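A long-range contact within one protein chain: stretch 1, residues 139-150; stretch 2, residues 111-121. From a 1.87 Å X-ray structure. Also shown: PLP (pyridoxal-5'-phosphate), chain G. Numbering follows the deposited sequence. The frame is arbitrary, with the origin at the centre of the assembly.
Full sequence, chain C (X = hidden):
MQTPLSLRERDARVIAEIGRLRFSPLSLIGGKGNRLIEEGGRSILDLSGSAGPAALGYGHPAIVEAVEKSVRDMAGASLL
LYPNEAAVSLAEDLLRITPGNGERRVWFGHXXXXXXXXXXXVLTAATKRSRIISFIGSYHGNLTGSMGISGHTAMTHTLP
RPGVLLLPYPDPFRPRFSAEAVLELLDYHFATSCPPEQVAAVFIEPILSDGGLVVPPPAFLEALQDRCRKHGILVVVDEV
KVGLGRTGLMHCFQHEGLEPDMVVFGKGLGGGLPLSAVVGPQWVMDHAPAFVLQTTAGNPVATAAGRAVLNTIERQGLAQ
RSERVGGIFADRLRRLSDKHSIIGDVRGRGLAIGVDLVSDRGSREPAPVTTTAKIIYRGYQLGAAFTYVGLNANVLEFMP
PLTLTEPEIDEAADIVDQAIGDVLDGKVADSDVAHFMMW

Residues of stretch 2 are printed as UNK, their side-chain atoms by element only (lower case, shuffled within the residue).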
ATOM      1  N   TYR C 139      11.692 -13.103   0.544  1.00 27.00           N
ATOM      2  CA  TYR C 139      10.373 -12.593   0.796  1.00 30.40           C
ATOM      3  C   TYR C 139      10.451 -11.154   0.369  1.00 29.60           C
ATOM      4  O   TYR C 139      11.048 -10.350   1.063  1.00 30.58           O
ATOM      5  CB  TYR C 139      10.023 -12.742   2.277  1.00 31.49           C
ATOM      6  CG  TYR C 139       8.607 -12.366   2.585  1.00 33.68           C
ATOM      7  CD1 TYR C 139       8.225 -11.019   2.643  1.00 35.17           C
ATOM      8  CD2 TYR C 139       7.650 -13.333   2.855  1.00 36.93           C
ATOM      9  CE1 TYR C 139       6.926 -10.653   2.934  1.00 35.78           C
ATOM     10  CE2 TYR C 139       6.335 -12.972   3.156  1.00 36.84           C
ATOM     11  CZ  TYR C 139       5.983 -11.617   3.182  1.00 37.86           C
ATOM     12  OH  TYR C 139       4.683 -11.206   3.453  1.00 38.66           O
ATOM     13  N   HIS C 140       9.908 -10.860  -0.812  1.00 28.53           N
ATOM     14  CA  HIS C 140       9.865  -9.492  -1.345  1.00 26.71           C
ATOM     15  C   HIS C 140       8.460  -8.843  -1.264  1.00 27.69           C
ATOM     16  O   HIS C 140       8.289  -7.682  -1.644  1.00 26.59           O
ATOM     17  CB  HIS C 140      10.403  -9.482  -2.765  1.00 25.48           C
ATOM     18  CG  HIS C 140      11.843  -9.878  -2.851  1.00 27.05           C
ATOM     19  ND1 HIS C 140      12.841  -9.168  -2.218  1.00 27.66           N
ATOM     20  CD2 HIS C 140      12.451 -10.918  -3.469  1.00 27.67           C
ATOM     21  CE1 HIS C 140      14.003  -9.772  -2.430  1.00 28.26           C
ATOM     22  NE2 HIS C 140      13.797 -10.820  -3.204  1.00 26.51           N
ATOM     23  N   GLY C 141       7.466  -9.595  -0.793  1.00 25.99           N
ATOM     24  CA  GLY C 141       6.150  -9.057  -0.534  1.00 29.25           C
ATOM     25  C   GLY C 141       5.007 -10.062  -0.694  1.00 32.77           C
ATOM     26  O   GLY C 141       5.242 -11.219  -1.053  1.00 34.72           O
ATOM     27  N   ASN C 142       3.774  -9.612  -0.432  1.00 30.43           N
ATOM     28  CA  ASN C 142       2.592 -10.456  -0.519  1.00 32.40           C
ATOM     29  C   ASN C 142       1.483  -9.873  -1.412  1.00 33.61           C
ATOM     30  O   ASN C 142       0.290 -10.205  -1.261  1.00 33.35           O
ATOM     31  CB  ASN C 142       2.040 -10.788   0.876  1.00 32.86           C
ATOM     32  CG  ASN C 142       1.587 -12.234   0.989  1.00 33.16           C
ATOM     33  OD1 ASN C 142       1.976 -13.083   0.179  1.00 40.05           O
ATOM     34  ND2 ASN C 142       0.817 -12.541   2.006  1.00 31.87           N
ATOM     35  N   LEU C 143       1.889  -9.026  -2.355  1.00 32.15           N
ATOM     36  CA  LEU C 143       1.017  -8.634  -3.462  1.00 33.41           C
ATOM     37  C   LEU C 143       1.505  -9.375  -4.699  1.00 31.98           C
ATOM     38  O   LEU C 143       2.670  -9.846  -4.785  1.00 29.27           O
ATOM     39  CB  LEU C 143       0.996  -7.110  -3.701  1.00 35.02           C
ATOM     40  CG  LEU C 143       0.579  -6.307  -2.454  1.00 36.93           C
ATOM     41  CD1 LEU C 143       0.732  -4.811  -2.719  1.00 39.32           C
ATOM     42  CD2 LEU C 143      -0.829  -6.633  -1.958  1.00 37.96           C
ATOM     43  N   THR C 144       0.600  -9.486  -5.653  1.00 28.76           N
ATOM     44  CA  THR C 144       0.809 -10.305  -6.818  1.00 27.37           C
ATOM     45  C   THR C 144       2.209 -10.134  -7.432  1.00 29.21           C
ATOM     46  O   THR C 144       2.911 -11.126  -7.639  1.00 28.98           O
ATOM     47  CB  THR C 144      -0.304 -10.005  -7.848  1.00 25.98           C
ATOM     48  OG1 THR C 144      -1.553 -10.432  -7.288  1.00 26.34           O
ATOM     49  CG2 THR C 144      -0.068 -10.728  -9.128  1.00 25.62           C
ATOM     50  N   GLY C 145       2.631  -8.904  -7.726  1.00 28.40           N
ATOM     51  CA  GLY C 145       3.918  -8.732  -8.462  1.00 29.36           C
ATOM     52  C   GLY C 145       5.161  -9.033  -7.595  1.00 31.17           C
ATOM     53  O   GLY C 145       6.164  -9.604  -8.056  1.00 31.87           O
ATOM     54  N   SER C 146       5.089  -8.665  -6.319  1.00 28.17           N
ATOM     55  CA  SER C 146       6.216  -8.835  -5.423  1.00 28.11           C
ATOM     56  C   SER C 146       6.349 -10.296  -4.908  1.00 31.11           C
ATOM     57  O   SER C 146       7.475 -10.848  -4.779  1.00 27.82           O
ATOM     58  CB  SER C 146       6.087  -7.820  -4.282  1.00 28.10           C
ATOM     59  OG  SER C 146       4.812  -7.897  -3.633  1.00 28.30           O
ATOM     60  N   MET C 147       5.204 -10.926  -4.631  1.00 31.16           N
ATOM     61  CA  MET C 147       5.157 -12.343  -4.266  1.00 32.48           C
ATOM     62  C   MET C 147       5.631 -13.206  -5.442  1.00 31.75           C
ATOM     63  O   MET C 147       6.281 -14.235  -5.255  1.00 29.84           O
ATOM     64  CB  MET C 147       3.739 -12.721  -3.875  1.00 33.28           C
ATOM     65  CG  MET C 147       3.546 -14.170  -3.484  1.00 38.93           C
ATOM     66  SD  MET C 147       1.825 -14.472  -2.994  1.00 41.90           S
ATOM     67  CE  MET C 147       1.012 -14.409  -4.584  1.00 42.13           C
ATOM     68  N   GLY C 148       5.325 -12.760  -6.653  1.00 31.32           N
ATOM     69  CA  GLY C 148       5.756 -13.443  -7.874  1.00 30.18           C
ATOM     70  C   GLY C 148       7.252 -13.659  -8.040  1.00 28.24           C
ATOM     71  O   GLY C 148       7.676 -14.595  -8.726  1.00 26.03           O
ATOM     72  N   ILE C 149       8.052 -12.789  -7.447  1.00 27.95           N
ATOM     73  CA  ILE C 149       9.519 -12.923  -7.524  1.00 29.35           C
ATOM     74  C   ILE C 149      10.091 -13.449  -6.203  1.00 28.78           C
ATOM     75  O   ILE C 149      11.289 -13.517  -6.033  1.00 27.72           O
ATOM     76  CB  ILE C 149      10.188 -11.600  -7.939  1.00 28.53           C
ATOM     77  CG1 ILE C 149       9.841 -10.483  -6.953  1.00 30.10           C
ATOM     78  CG2 ILE C 149       9.768 -11.220  -9.345  1.00 28.74           C
ATOM     79  CD1 ILE C 149      10.895  -9.409  -6.874  1.00 28.76           C
ATOM     80  N   SER C 150       9.219 -13.839  -5.277  1.00 27.82           N
ATOM     81  CA  SER C 150       9.645 -14.315  -3.986  1.00 29.52           C
ATOM     82  C   SER C 150       9.872 -15.825  -3.984  1.00 30.91           C
ATOM     83  O   SER C 150       9.247 -16.543  -4.745  1.00 30.16           O
ATOM     84  CB  SER C 150       8.601 -13.940  -2.943  1.00 30.76           C
ATOM     85  OG  SER C 150       8.556 -12.520  -2.798  1.00 32.00           O
ATOM     86  N   UNK C 111       4.295   0.305   1.164  1.00 21.48           N
ATOM     87  CA  UNK C 111       4.706  -0.993   1.715  1.00 22.55           C
ATOM     88  C   UNK C 111       5.913  -1.583   0.991  1.00 22.42           C
ATOM     89  O   UNK C 111       6.228  -1.188  -0.113  1.00 21.75           O
ATOM     90  o   UNK C 111       3.143  -2.477   0.376  1.00 23.30           O
ATOM     91  c   UNK C 111       3.549  -2.029   1.702  1.00 23.09           C
ATOM     92  N   UNK C 112       6.584  -2.529   1.633  1.00 22.48           N
ATOM     93  CA  UNK C 112       7.644  -3.306   0.950  1.00 23.17           C
ATOM     94  C   UNK C 112       7.103  -4.015  -0.289  1.00 21.43           C
ATOM     95  O   UNK C 112       7.741  -4.029  -1.350  1.00 20.91           O
ATOM     96  N   UNK C 113       5.896  -4.559  -0.166  1.00 20.75           N
ATOM     97  CA  UNK C 113       5.233  -5.281  -1.254  1.00 20.96           C
ATOM     98  C   UNK C 113       4.951  -4.440  -2.450  1.00 20.61           C
ATOM     99  O   UNK C 113       5.132  -4.916  -3.565  1.00 23.05           O
ATOM    100  o   UNK C 113       4.093  -6.715   0.349  1.00 25.57           O
ATOM    101  c   UNK C 113       3.880  -5.867  -0.787  1.00 22.79           C
ATOM    102  N   UNK C 114       4.455  -3.226  -2.258  1.00 19.48           N
ATOM    103  CA  UNK C 114       4.150  -2.353  -3.407  1.00 20.15           C
ATOM    104  C   UNK C 114       5.457  -1.770  -4.048  1.00 20.71           C
ATOM    105  O   UNK C 114       5.528  -1.568  -5.276  1.00 18.64           O
ATOM    106  c   UNK C 114       3.416  -0.087  -2.217  1.00 22.46           C
ATOM    107  c   UNK C 114       3.018  -1.314  -3.120  1.00 21.13           C
ATOM    108  o   UNK C 114       2.473   0.602  -1.712  1.00 23.79           O
ATOM    109  o   UNK C 114       4.585   0.264  -2.067  1.00 24.65           O
ATOM    110  N   UNK C 115       6.489  -1.620  -3.217  1.00 19.42           N
ATOM    111  CA  UNK C 115       7.801  -1.117  -3.671  1.00 19.91           C
ATOM    112  C   UNK C 115       8.500  -2.140  -4.527  1.00 20.86           C
ATOM    113  O   UNK C 115       9.087  -1.794  -5.587  1.00 20.92           O
ATOM    114  c   UNK C 115       8.656  -0.703  -2.485  1.00 19.43           C
ATOM    115  N   UNK C 116       8.447  -3.400  -4.117  1.00 19.71           N
ATOM    116  CA  UNK C 116       9.022  -4.446  -4.956  1.00 22.00           C
ATOM    117  C   UNK C 116       8.164  -4.739  -6.208  1.00 21.90           C
ATOM    118  O   UNK C 116       8.694  -5.137  -7.264  1.00 21.07           O
ATOM    119  c   UNK C 116      10.484  -5.664  -3.253  1.00 24.26           C
ATOM    120  n   UNK C 116      11.618  -5.228  -3.793  1.00 21.33           N
ATOM    121  o   UNK C 116      10.386  -5.969  -2.052  1.00 25.46           O
ATOM    122  c   UNK C 116       9.284  -5.753  -4.171  1.00 22.80           C
ATOM    123  N   UNK C 117       6.858  -4.545  -6.107  1.00 22.48           N
ATOM    124  CA  UNK C 117       6.005  -4.673  -7.281  1.00 24.00           C
ATOM    125  C   UNK C 117       6.387  -3.592  -8.311  1.00 23.03           C
ATOM    126  O   UNK C 117       6.550  -3.865  -9.500  1.00 21.67           O
ATOM    127  o   UNK C 117       2.460  -4.564  -7.978  1.00 34.00           O
ATOM    128  c   UNK C 117       4.547  -4.568  -6.884  1.00 26.77           C
ATOM    129  c   UNK C 117       3.618  -4.961  -8.012  1.00 30.42           C
ATOM    130  o   UNK C 117       4.040  -5.675  -8.944  1.00 36.25           O
ATOM    131  N   UNK C 118       6.539  -2.373  -7.814  1.00 22.98           N
ATOM    132  CA  UNK C 118       7.045  -1.268  -8.587  1.00 23.50           C
ATOM    133  C   UNK C 118       8.354  -1.646  -9.236  1.00 23.48           C
ATOM    134  O   UNK C 118       8.509  -1.532 -10.459  1.00 21.23           O
ATOM    135  s   UNK C 118       7.960   1.364  -8.657  1.00 23.84           S
ATOM    136  c   UNK C 118       7.232  -0.014  -7.704  1.00 22.76           C
ATOM    137  N   UNK C 119       9.301  -2.112  -8.415  1.00 22.43           N
ATOM    138  CA  UNK C 119      10.634  -2.423  -8.907  1.00 21.61           C
ATOM    139  C   UNK C 119      10.519  -3.407 -10.046  1.00 22.49           C
ATOM    140  O   UNK C 119      11.062  -3.142 -11.107  1.00 21.06           O
ATOM    141  c   UNK C 119      11.541  -2.981  -7.793  1.00 21.15           C
ATOM    142  N   UNK C 120       9.805  -4.522  -9.856  1.00 22.20           N
ATOM    143  CA  UNK C 120       9.734  -5.514 -10.939  1.00 25.49           C
ATOM    144  C   UNK C 120       9.064  -4.981 -12.210  1.00 26.28           C
ATOM    145  O   UNK C 120       9.563  -5.218 -13.340  1.00 26.80           O
ATOM    146  c   UNK C 120       9.211  -7.850 -11.704  1.00 27.31           C
ATOM    147  c   UNK C 120       7.652  -6.779 -10.102  1.00 30.87           C
ATOM    148  c   UNK C 120       9.106  -6.890 -10.533  1.00 28.58           C
ATOM    149  N   UNK C 121       7.981  -4.231 -12.037  1.00 25.06           N
ATOM    150  CA  UNK C 121       7.260  -3.665 -13.201  1.00 25.23           C
ATOM    151  C   UNK C 121       8.171  -2.710 -13.989  1.00 24.54           C
ATOM    152  O   UNK C 121       8.251  -2.837 -15.183  1.00 23.73           O
ATOM    153  n   UNK C 121       2.098  -0.641 -12.503  1.00 30.88           N
ATOM    154  n   UNK C 121       3.240  -2.442 -13.342  1.00 29.24           N
ATOM    155  c   UNK C 121       4.933  -3.760 -12.122  1.00 27.95           C
ATOM    156  c   UNK C 121       6.029  -2.897 -12.724  1.00 25.88           C
ATOM    157  c   UNK C 121       3.607  -3.033 -12.081  1.00 29.30           C
ATOM    158  n   UNK C 121       2.872  -0.629 -14.654  1.00 32.40           N
ATOM    159  c   UNK C 121       2.726  -1.240 -13.499  1.00 30.19           C
TER
HETATM  160  N1  PLP G 501      10.928  -7.216   1.449  1.00 32.40           N
HETATM  161  C2  PLP G 501      11.477  -7.644   2.612  1.00 35.26           C
HETATM  162  C2A PLP G 501      12.912  -8.059   2.720  1.00 35.39           C
HETATM  163  C3  PLP G 501      10.657  -7.740   3.847  1.00 34.50           C
HETATM  164  O3  PLP G 501      11.212  -8.173   4.985  1.00 35.47           O
HETATM  165  C4  PLP G 501       9.241  -7.324   3.825  1.00 35.56           C
HETATM  166  C4A PLP G 501       8.412  -7.401   5.066  1.00 34.77           C
HETATM  167  C5  PLP G 501       8.740  -6.853   2.485  1.00 34.45           C
HETATM  168  C6  PLP G 501       9.624  -6.835   1.383  1.00 34.88           C
HETATM  169  C5A PLP G 501       7.281  -6.460   2.323  1.00 34.56           C
HETATM  170  O4P PLP G 501       6.822  -5.452   3.232  1.00 34.82           O
HETATM  171  P   PLP G 501       5.269  -5.274   3.556  1.00 32.20           P
HETATM  172  O1P PLP G 501       5.224  -3.872   4.077  1.00 34.92           O
HETATM  173  O2P PLP G 501       4.916  -6.312   4.607  1.00 30.35           O
HETATM  174  O3P PLP G 501       4.551  -5.427   2.223  1.00 33.25           O

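Position 111 carries one carbon and then one oxygen, the pattern of a short hydroxyl side chain. The CB lies 3.4 Å from O1P of PLP, while nothing on stretch 1 comes within contact distance. A branched residue would need a further carbon, so this is Ser 111. Its OG accepts from the backbone N of position 114 at 3.0 Å, with an N-H...acceptor angle of 156°, which caps the helix that follows.

Position 112 has no side-chain atoms and is therefore Gly 112. An ideal CB here would sit 2.2 Å from O4P of PLP, a clash; the absent CB leaves room for PLP O4P, and Gly 112 N donates to PLP O1P at 3.1 Å.

Position 113 again shows one carbon bearing one oxygen, hence Ser 113. Asn 142 N donates to Ser 113 OG at 3.0 Å and 161°, and the same OG donates to PLP O3P across a very short 2.3 Å. The hydroxyl thus links the loop to the phosphate. Its CB packs 3.7 Å from Leu 143 CG.

Position 114 has two carbons, the second carrying two oxygens: a carboxylate one methylene from the backbone, Asp 114. CA-to-CB points away from stretch 1, though CB still lies 4.2 Å from Leu 143 CD1. Asp 114 OD1 accepts a weak bond from Ser 111 N at 3.2 Å, reciprocating the cap.

Position 115 has a single carbon, which points sideways and makes no contact with stretch 1. It is Ala 115.

Position 116 has two carbons, the second bearing one oxygen and one nitrogen, so a short amide: Asn 116. Its CB lies 3.8 Å from Ser 146 CB. The amide is probably turned over in the model, so no bond is assigned from its terminal atoms.

Position 117 repeats the carboxylate pattern of two carbons and two oxygens, giving Asp 117. With chi1 at -169° (t), its end approaches stretch 1, and OD1 comes 3.1 Å from Gly 145 CA. An ideal CB on Gly 145 would fall 1.6 Å from that oxygen.

Position 118 ends in sulfur after one carbon, which identifies Cys 118; it is out of reach. Position 119 has one carbon, which touches nothing on stretch 1: Ala 119.

Position 120 has one carbon carrying two more, a beta-branched hydrocarbon: Val 120. Its CG1 lies 3.8 Å from Gly 145 O, and CG2 meets Ile 149 CG2 at 4.2 Å.

Position 121 has three carbons, a nitrogen, and a carbon holding two more nitrogens, the guanidinium of Arg 121, which makes no contact here.

The contact works through close approach at glycine: Gly 141 CA and Ser 113 CA are 4.0 Å apart, and an ideal CB on Gly 141 would fall 2.7 Å from Ser 113 CA. Around this point Asn 142 N bonds to Ser 113 OG, and Ser 146 OG lies 3.0 Å from Ser 113 O. Farther along, Gly 145 makes room for Asp 117, and Ile 149 against Val 120 supplies apolar packing. Together the stretches bury 454 Å².

Stretch 2, residues 111-121: SGSDANDCAVR
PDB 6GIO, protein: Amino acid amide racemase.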